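PDB 4N6D: TRAP dicarboxylate transporter-DctP subunit from Desulfovibrio salexigens, which probably binds a small organic acid in the periplasm and delivers it to a TRAP transporter for uptake into the cell. Local coordinates for residues A[101-106]-A[133-138]; A[140-145]-A[235-240]. All coordinates share one frame; numbering follows the deposited sequence.

Contact 1 of 2, residues A[101-106]-A[133-138]; sequences VFPLSS and PKEFKR. With I3C (5-amino-2,4,6-triiodobenzene-1,3-dicarboxylic acid), chain C.
The carboxylate of Glu135 reaches across to the turn at Phe102–Ser105 and is gripped there by two consecutive backbone N-H groups and a hydroxyl, which joins the loops before and after helix 117-131 in this family 7 solute-binding protein of the periplasmic-binding-protein clan. Each oxygen takes one amide on its syn lone pair: Leu104 N lies 2.9 Å from Glu135 OE1 with an angle of 167° at the hydrogen, and Ser105 N meets Glu135 OE2 almost as straight. Two amides on the two oxygens fix the rotation of the carboxylate, and its negative charge is probably eased by their dipoles. The Glu135 chain gets there with CG between the backbone N and the carbonyl carbon (chi1 61°) and a bend at chi2.

Phe102 and Glu135 cross at about a right angle, Glu135 CG sitting at the ring edge, near its plane. The Phe102 side chain likewise crosses that of Phe136, CE1 to CE1 at 3.4 Å; the ring planes are 32° apart and the centroids 5.1 Å, an oblique pair. Leu104 crosses Pro133 at about a right angle, their CB atoms 3.9 Å apart, with Leu127 and Tyr131 of helix 117-131 also touching Leu104. Farther along, Arg138 sets one guanidinium face against iodine I2 and amino nitrogen N13 of the bound triiodo compound, to which Arg81 NH2 is hydrogen-bonded. Ser105 OG donates to Glu135 OE2 at 2.9 Å, nearly along the C-O axis, and lies in the plane of the Phe136 ring at its edge, 3.4 Å from Phe136 CE2.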
loop_
_atom_site.group_PDB
_atom_site.type_symbol
_atom_site.label_atom_id
_atom_site.label_comp_id
_atom_site.label_asym_id
_atom_site.label_seq_id
_atom_site.Cartn_x
_atom_site.Cartn_y
_atom_site.Cartn_z
ATOM N N VAL A 101 -4.757 15.651 2.412
ATOM C CA VAL A 101 -4.617 15.992 1.008
ATOM C C VAL A 101 -5.510 15.082 0.139
ATOM O O VAL A 101 -5.905 15.471 -0.966
ATOM C CB VAL A 101 -3.165 15.890 0.597
ATOM C CG1 VAL A 101 -2.983 16.189 -0.871
ATOM C CG2 VAL A 101 -2.318 16.844 1.448
ATOM N N PHE A 102 -5.832 13.900 0.662
ATOM C CA PHE A 102 -6.593 12.878 -0.082
ATOM C C PHE A 102 -7.775 12.365 0.733
ATOM O O PHE A 102 -7.813 11.212 1.133
ATOM C CB PHE A 102 -5.662 11.729 -0.453
ATOM C CG PHE A 102 -4.465 12.185 -1.241
ATOM C CD1 PHE A 102 -4.590 12.527 -2.564
ATOM C CD2 PHE A 102 -3.215 12.286 -0.642
ATOM C CE1 PHE A 102 -3.503 12.960 -3.285
ATOM C CE2 PHE A 102 -2.127 12.740 -1.379
ATOM C CZ PHE A 102 -2.282 13.060 -2.690
ATOM N N PRO A 103 -8.752 13.234 0.986
ATOM C CA PRO A 103 -9.850 12.836 1.878
ATOM C C PRO A 103 -10.648 11.650 1.387
ATOM O O PRO A 103 -11.209 10.934 2.228
ATOM C CB PRO A 103 -10.739 14.073 1.920
ATOM C CG PRO A 103 -10.306 14.926 0.775
ATOM C CD PRO A 103 -8.844 14.658 0.618
ATOM N N LEU A 104 -10.743 11.448 0.077
ATOM C CA LEU A 104 -11.489 10.269 -0.405
ATOM C C LEU A 104 -10.605 9.043 -0.440
ATOM O O LEU A 104 -10.924 8.033 0.198
ATOM C CB LEU A 104 -12.104 10.494 -1.786
ATOM C CG LEU A 104 -13.072 9.356 -2.153
ATOM C CD1 LEU A 104 -14.346 9.928 -2.742
ATOM C CD2 LEU A 104 -12.380 8.447 -3.111
ATOM N N SER A 105 -9.495 9.113 -1.188
ATOM C CA SER A 105 -8.679 7.926 -1.432
ATOM C C SER A 105 -8.003 7.396 -0.184
ATOM O O SER A 105 -7.661 6.214 -0.125
ATOM C CB SER A 105 -7.632 8.176 -2.519
ATOM O OG SER A 105 -8.260 8.576 -3.746
ATOM N N SER A 106 -7.797 8.261 0.806
ATOM C CA SER A 106 -7.238 7.847 2.098
ATOM C C SER A 106 -8.080 6.774 2.819
ATOM O O SER A 106 -7.640 6.189 3.804
ATOM C CB SER A 106 -7.046 9.056 3.005
ATOM O OG SER A 106 -8.268 9.710 3.278
ATOM N N PRO A 133 -12.173 11.834 -7.589
ATOM C CA PRO A 133 -12.173 12.860 -6.546
ATOM C C PRO A 133 -11.302 14.074 -6.885
ATOM O O PRO A 133 -10.241 13.985 -7.528
ATOM C CB PRO A 133 -11.631 12.119 -5.328
ATOM C CG PRO A 133 -10.845 11.031 -5.879
ATOM C CD PRO A 133 -11.549 10.587 -7.126
ATOM N N LYS A 134 -11.772 15.224 -6.447
ATOM C CA LYS A 134 -11.114 16.468 -6.799
ATOM C C LYS A 134 -9.728 16.607 -6.184
ATOM O O LYS A 134 -8.943 17.484 -6.601
ATOM C CB LYS A 134 -11.990 17.651 -6.413
ATOM C CG LYS A 134 -12.479 17.627 -4.997
ATOM C CD LYS A 134 -13.545 18.698 -4.786
ATOM C CE LYS A 134 -12.954 19.921 -4.131
ATOM N NZ LYS A 134 -12.517 19.645 -2.739
ATOM N N GLU A 135 -9.407 15.760 -5.205
ATOM C CA GLU A 135 -8.059 15.761 -4.644
ATOM C C GLU A 135 -6.992 15.523 -5.711
ATOM O O GLU A 135 -5.806 15.895 -5.533
ATOM C CB GLU A 135 -7.919 14.725 -3.523
ATOM C CG GLU A 135 -8.157 13.299 -3.941
ATOM C CD GLU A 135 -8.771 12.444 -2.830
ATOM O OE1 GLU A 135 -9.591 12.975 -2.054
ATOM O OE2 GLU A 135 -8.420 11.253 -2.749
ATOM N N PHE A 136 -7.388 14.921 -6.826
ATOM C CA PHE A 136 -6.438 14.664 -7.918
ATOM C C PHE A 136 -6.622 15.572 -9.122
ATOM O O PHE A 136 -6.036 15.333 -10.170
ATOM C CB PHE A 136 -6.508 13.203 -8.377
ATOM C CG PHE A 136 -5.937 12.230 -7.390
ATOM C CD1 PHE A 136 -4.584 12.213 -7.140
ATOM C CD2 PHE A 136 -6.752 11.330 -6.724
ATOM C CE1 PHE A 136 -4.045 11.307 -6.233
ATOM C CE2 PHE A 136 -6.203 10.421 -5.799
ATOM C CZ PHE A 136 -4.866 10.429 -5.570
ATOM N N LYS A 137 -7.410 16.623 -8.976
ATOM C CA LYS A 137 -7.810 17.429 -10.126
ATOM C C LYS A 137 -6.661 18.114 -10.864
ATOM O O LYS A 137 -6.796 18.445 -12.049
ATOM C CB LYS A 137 -8.830 18.494 -9.706
ATOM C CG LYS A 137 -8.210 19.662 -8.938
ATOM C CD LYS A 137 -9.223 20.765 -8.660
ATOM C CE LYS A 137 -8.698 22.130 -9.084
ATOM N NZ LYS A 137 -8.899 23.156 -8.007
ATOM N N ARG A 138 -5.532 18.308 -10.192
ATOM C CA ARG A 138 -4.385 18.983 -10.799
ATOM C C ARG A 138 -3.544 18.061 -11.665
ATOM O O ARG A 138 -2.644 18.528 -12.371
ATOM C CB ARG A 138 -3.499 19.560 -9.717
ATOM C CG ARG A 138 -4.226 20.556 -8.852
ATOM C CD ARG A 138 -3.723 21.938 -9.056
ATOM N NE ARG A 138 -4.309 22.833 -8.062
ATOM C CZ ARG A 138 -5.172 23.803 -8.321
ATOM N NH1 ARG A 138 -5.630 24.552 -7.321
ATOM N NH2 ARG A 138 -5.570 24.037 -9.567
HETATM I I3 I3C C . -4.161 28.950 -12.141
HETATM I I2 I3C C . -1.768 25.410 -7.827
HETATM I I1 I3C C . 1.774 28.298 -11.690
HETATM O O8 I3C C . -1.029 30.532 -12.511
HETATM O O9 I3C C . -0.880 28.822 -13.891
HETATM C C10 I3C C . 0.860 26.438 -9.264
HETATM N N13 I3C C . -4.024 26.922 -9.586
HETATM C C1 I3C C . -1.250 28.375 -11.595
HETATM C C6 I3C C . -2.522 28.083 -11.142
HETATM C C5 I3C C . -2.717 27.236 -10.064
HETATM C C4 I3C C . -1.602 26.713 -9.456
HETATM C C3 I3C C . -0.336 27.005 -9.918
HETATM C C2 I3C C . -0.149 27.844 -10.982
HETATM C C7 I3C C . -1.042 29.291 -12.736
HETATM O O11 I3C C . 1.368 25.357 -9.658
HETATM O O12 I3C C . 1.360 27.081 -8.310
#

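Contact 2 of 2, residues A[140-145]-A[235-240]; sequences KVLTMF and FAIIMN
Thr143 and Ile237 make the tight spot of this strand pair: their side chains lie side by side, pointing the same way, and Thr143 CG2 comes to 3.5 Å from Ile237 CG1, closer than usual for two carbons. The methyl is put there by the first torsion of Thr143, which sets OG1 anti to the backbone N (chi1 -166°) and CG2 between N and the carbonyl carbon; OG1 is hydrogen-bonded to Gly259 O. Next along the same face, Phe145 spreads its ring over Phe235 CB, a CH-pi contact with the carbon 4.0 Å from the ring centroid and 30° off its normal. The two phenyl rings themselves are near parallel but slid apart, so they barely overlap, and Phe235 instead has an edge-to-face partner in Phe43. Phe145 CE2 reaches Ile237 CG1 at 3.8 Å.

Strands 139-146 and 234-240 run antiparallel, the former at the outer edge of a five-stranded mixed sheet, and a beta bulge at Leu142 shifts their register by one residue. Leu142 N is still hydrogen-bonded to Ile237 O at 2.8 Å, while Thr143 O takes Ile237 N at 171°, the straightest bond of the six. The CB of bulged Leu142 is directed at strand 234-240, and the side chain crosses Ile237 at about a right angle, CB to CG2 at 4.0 Å.

Packing is looser around Lys140, itself partly exposed. Lys140 and Met239 form a hydrogen-bonded pair, yet their side chains approach no nearer than CB to CB at 4.1 Å, although buried Met239 also packs its CB on Leu142 CD1 at 3.8 Å. Both then lead away from the contact: Met239 runs extended beyond CG and touches Leu247, and Lys140 bends at chi2, its NZ hydrogen-bonded to Asn256 OD1.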
loop_
_atom_site.group_PDB
_atom_site.type_symbol
_atom_site.label_atom_id
_atom_site.label_comp_id
_atom_site.label_asym_id
_atom_site.label_seq_id
_atom_site.Cartn_x
_atom_site.Cartn_y
_atom_site.Cartn_z
ATOM N N LYS A 140 -3.046 14.190 -14.073
ATOM C CA LYS A 140 -3.542 12.949 -14.651
ATOM C C LYS A 140 -3.121 11.810 -13.725
ATOM O O LYS A 140 -1.940 11.673 -13.406
ATOM C CB LYS A 140 -2.966 12.711 -16.039
ATOM C CG LYS A 140 -3.261 11.297 -16.570
ATOM C CD LYS A 140 -4.748 11.058 -16.811
ATOM C CE LYS A 140 -4.962 9.680 -17.418
ATOM N NZ LYS A 140 -6.346 9.469 -17.878
ATOM N N VAL A 141 -4.083 11.016 -13.268
ATOM C CA VAL A 141 -3.766 9.849 -12.469
ATOM C C VAL A 141 -3.498 8.678 -13.412
ATOM O O VAL A 141 -4.422 8.200 -14.085
ATOM C CB VAL A 141 -4.889 9.520 -11.478
ATOM C CG1 VAL A 141 -4.563 8.257 -10.713
ATOM C CG2 VAL A 141 -5.102 10.695 -10.509
ATOM N N LEU A 142 -2.239 8.254 -13.500
ATOM C CA LEU A 142 -1.837 7.237 -14.473
ATOM C C LEU A 142 -2.181 5.834 -13.995
ATOM O O LEU A 142 -2.508 4.972 -14.812
ATOM C CB LEU A 142 -0.335 7.303 -14.756
ATOM C CG LEU A 142 0.066 8.571 -15.503
ATOM C CD1 LEU A 142 1.573 8.606 -15.608
ATOM C CD2 LEU A 142 -0.563 8.572 -16.863
ATOM N N THR A 143 -2.011 5.585 -12.702
ATOM C CA THR A 143 -2.420 4.310 -12.093
ATOM C C THR A 143 -2.445 4.496 -10.578
ATOM O O THR A 143 -2.038 5.539 -10.062
ATOM C CB THR A 143 -1.523 3.093 -12.493
ATOM O OG1 THR A 143 -2.186 1.875 -12.117
ATOM C CG2 THR A 143 -0.175 3.160 -11.823
ATOM N N MET A 144 -2.972 3.505 -9.877
ATOM C CA MET A 144 -2.913 3.471 -8.422
ATOM C C MET A 144 -2.684 2.037 -8.026
ATOM O O MET A 144 -2.967 1.116 -8.793
ATOM C CB MET A 144 -4.200 3.969 -7.790
ATOM C CG MET A 144 -4.510 5.411 -8.178
ATOM S SD MET A 144 -6.033 5.949 -7.433
ATOM C CE MET A 144 -5.415 6.460 -5.836
ATOM N N PHE A 145 -2.156 1.845 -6.823
ATOM C CA PHE A 145 -1.967 0.504 -6.291
ATOM C C PHE A 145 -1.745 0.571 -4.789
ATOM O O PHE A 145 -1.644 1.642 -4.225
ATOM C CB PHE A 145 -0.800 -0.205 -6.978
ATOM C CG PHE A 145 0.462 0.589 -6.996
ATOM C CD1 PHE A 145 1.280 0.640 -5.889
ATOM C CD2 PHE A 145 0.842 1.273 -8.136
ATOM C CE1 PHE A 145 2.458 1.397 -5.908
ATOM C CE2 PHE A 145 2.021 2.022 -8.163
ATOM C CZ PHE A 145 2.816 2.090 -7.051
ATOM N N PHE A 235 -1.173 4.050 -2.983
ATOM C CA PHE A 235 -0.265 4.894 -3.759
ATOM C C PHE A 235 -0.974 5.377 -5.011
ATOM O O PHE A 235 -1.842 4.682 -5.542
ATOM C CB PHE A 235 0.942 4.076 -4.237
ATOM C CG PHE A 235 1.858 3.606 -3.139
ATOM C CD1 PHE A 235 1.536 2.503 -2.355
ATOM C CD2 PHE A 235 3.053 4.245 -2.908
ATOM C CE1 PHE A 235 2.369 2.077 -1.362
ATOM C CE2 PHE A 235 3.909 3.813 -1.910
ATOM C CZ PHE A 235 3.556 2.724 -1.133
ATOM N N ALA A 236 -0.573 6.553 -5.489
ATOM C CA ALA A 236 -1.001 7.049 -6.783
ATOM C C ALA A 236 0.203 7.410 -7.630
ATOM O O ALA A 236 1.190 7.947 -7.122
ATOM C CB ALA A 236 -1.902 8.278 -6.619
ATOM N N ILE A 237 0.120 7.093 -8.914
ATOM C CA ILE A 237 1.086 7.594 -9.894
ATOM C C ILE A 237 0.446 8.772 -10.615
ATOM O O ILE A 237 -0.605 8.642 -11.261
ATOM C CB ILE A 237 1.505 6.511 -10.887
ATOM C CG1 ILE A 237 2.055 5.267 -10.153
ATOM C CG2 ILE A 237 2.514 7.089 -11.889
ATOM C CD1 ILE A 237 3.206 5.561 -9.174
ATOM N N ILE A 238 1.055 9.943 -10.451
ATOM C CA ILE A 238 0.488 11.189 -10.967
ATOM C C ILE A 238 1.363 11.766 -12.066
ATOM O O ILE A 238 2.585 11.617 -12.033
ATOM C CB ILE A 238 0.296 12.259 -9.831
ATOM C CG1 ILE A 238 1.589 12.506 -9.043
ATOM C CG2 ILE A 238 -0.839 11.841 -8.884
ATOM C CD1 ILE A 238 1.557 13.772 -8.149
ATOM N N MET A 239 0.719 12.436 -13.022
ATOM C CA MET A 239 1.428 13.072 -14.116
ATOM C C MET A 239 1.041 14.547 -14.203
ATOM O O MET A 239 -0.123 14.916 -14.017
ATOM C CB MET A 239 1.093 12.348 -15.420
ATOM C CG MET A 239 1.765 12.960 -16.635
ATOM S SD MET A 239 1.574 11.943 -18.107
ATOM C CE MET A 239 2.873 12.596 -19.131
ATOM N N ASN A 240 2.037 15.375 -14.487
ATOM C CA ASN A 240 1.842 16.812 -14.662
ATOM C C ASN A 240 0.843 17.060 -15.790
ATOM O O ASN A 240 0.912 16.404 -16.835
ATOM C CB ASN A 240 3.187 17.449 -15.002
ATOM C CG ASN A 240 3.054 18.890 -15.386
ATOM O OD1 ASN A 240 2.861 19.201 -16.557
ATOM N ND2 ASN A 240 3.180 19.788 -14.409
#

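Phe136 is shared by the two contacts, whose centres lie 11 Å apart. Besides its part in contact 1, its ring packs on the sheet face formed by Val141, Met144 and Ala236 in contact 2: Phe136 CG is 3.6 Å from Val141 CG2, and Phe136 CE1 is 3.7 Å from Ala236 CB. Met144 CE touches both Phe136 CZ, at 4.0 Å, and Ser105 OG. The bound triiodo compound, used for phasing, touches Arg138, at the end of segment 133-138 but beyond the residues that make contact 1, and the Ile238 side chain of contact 2 stays about 12 Å from it. It does not mark the ligand-binding site, which in this crystal holds the C-terminus of a symmetry-related molecule.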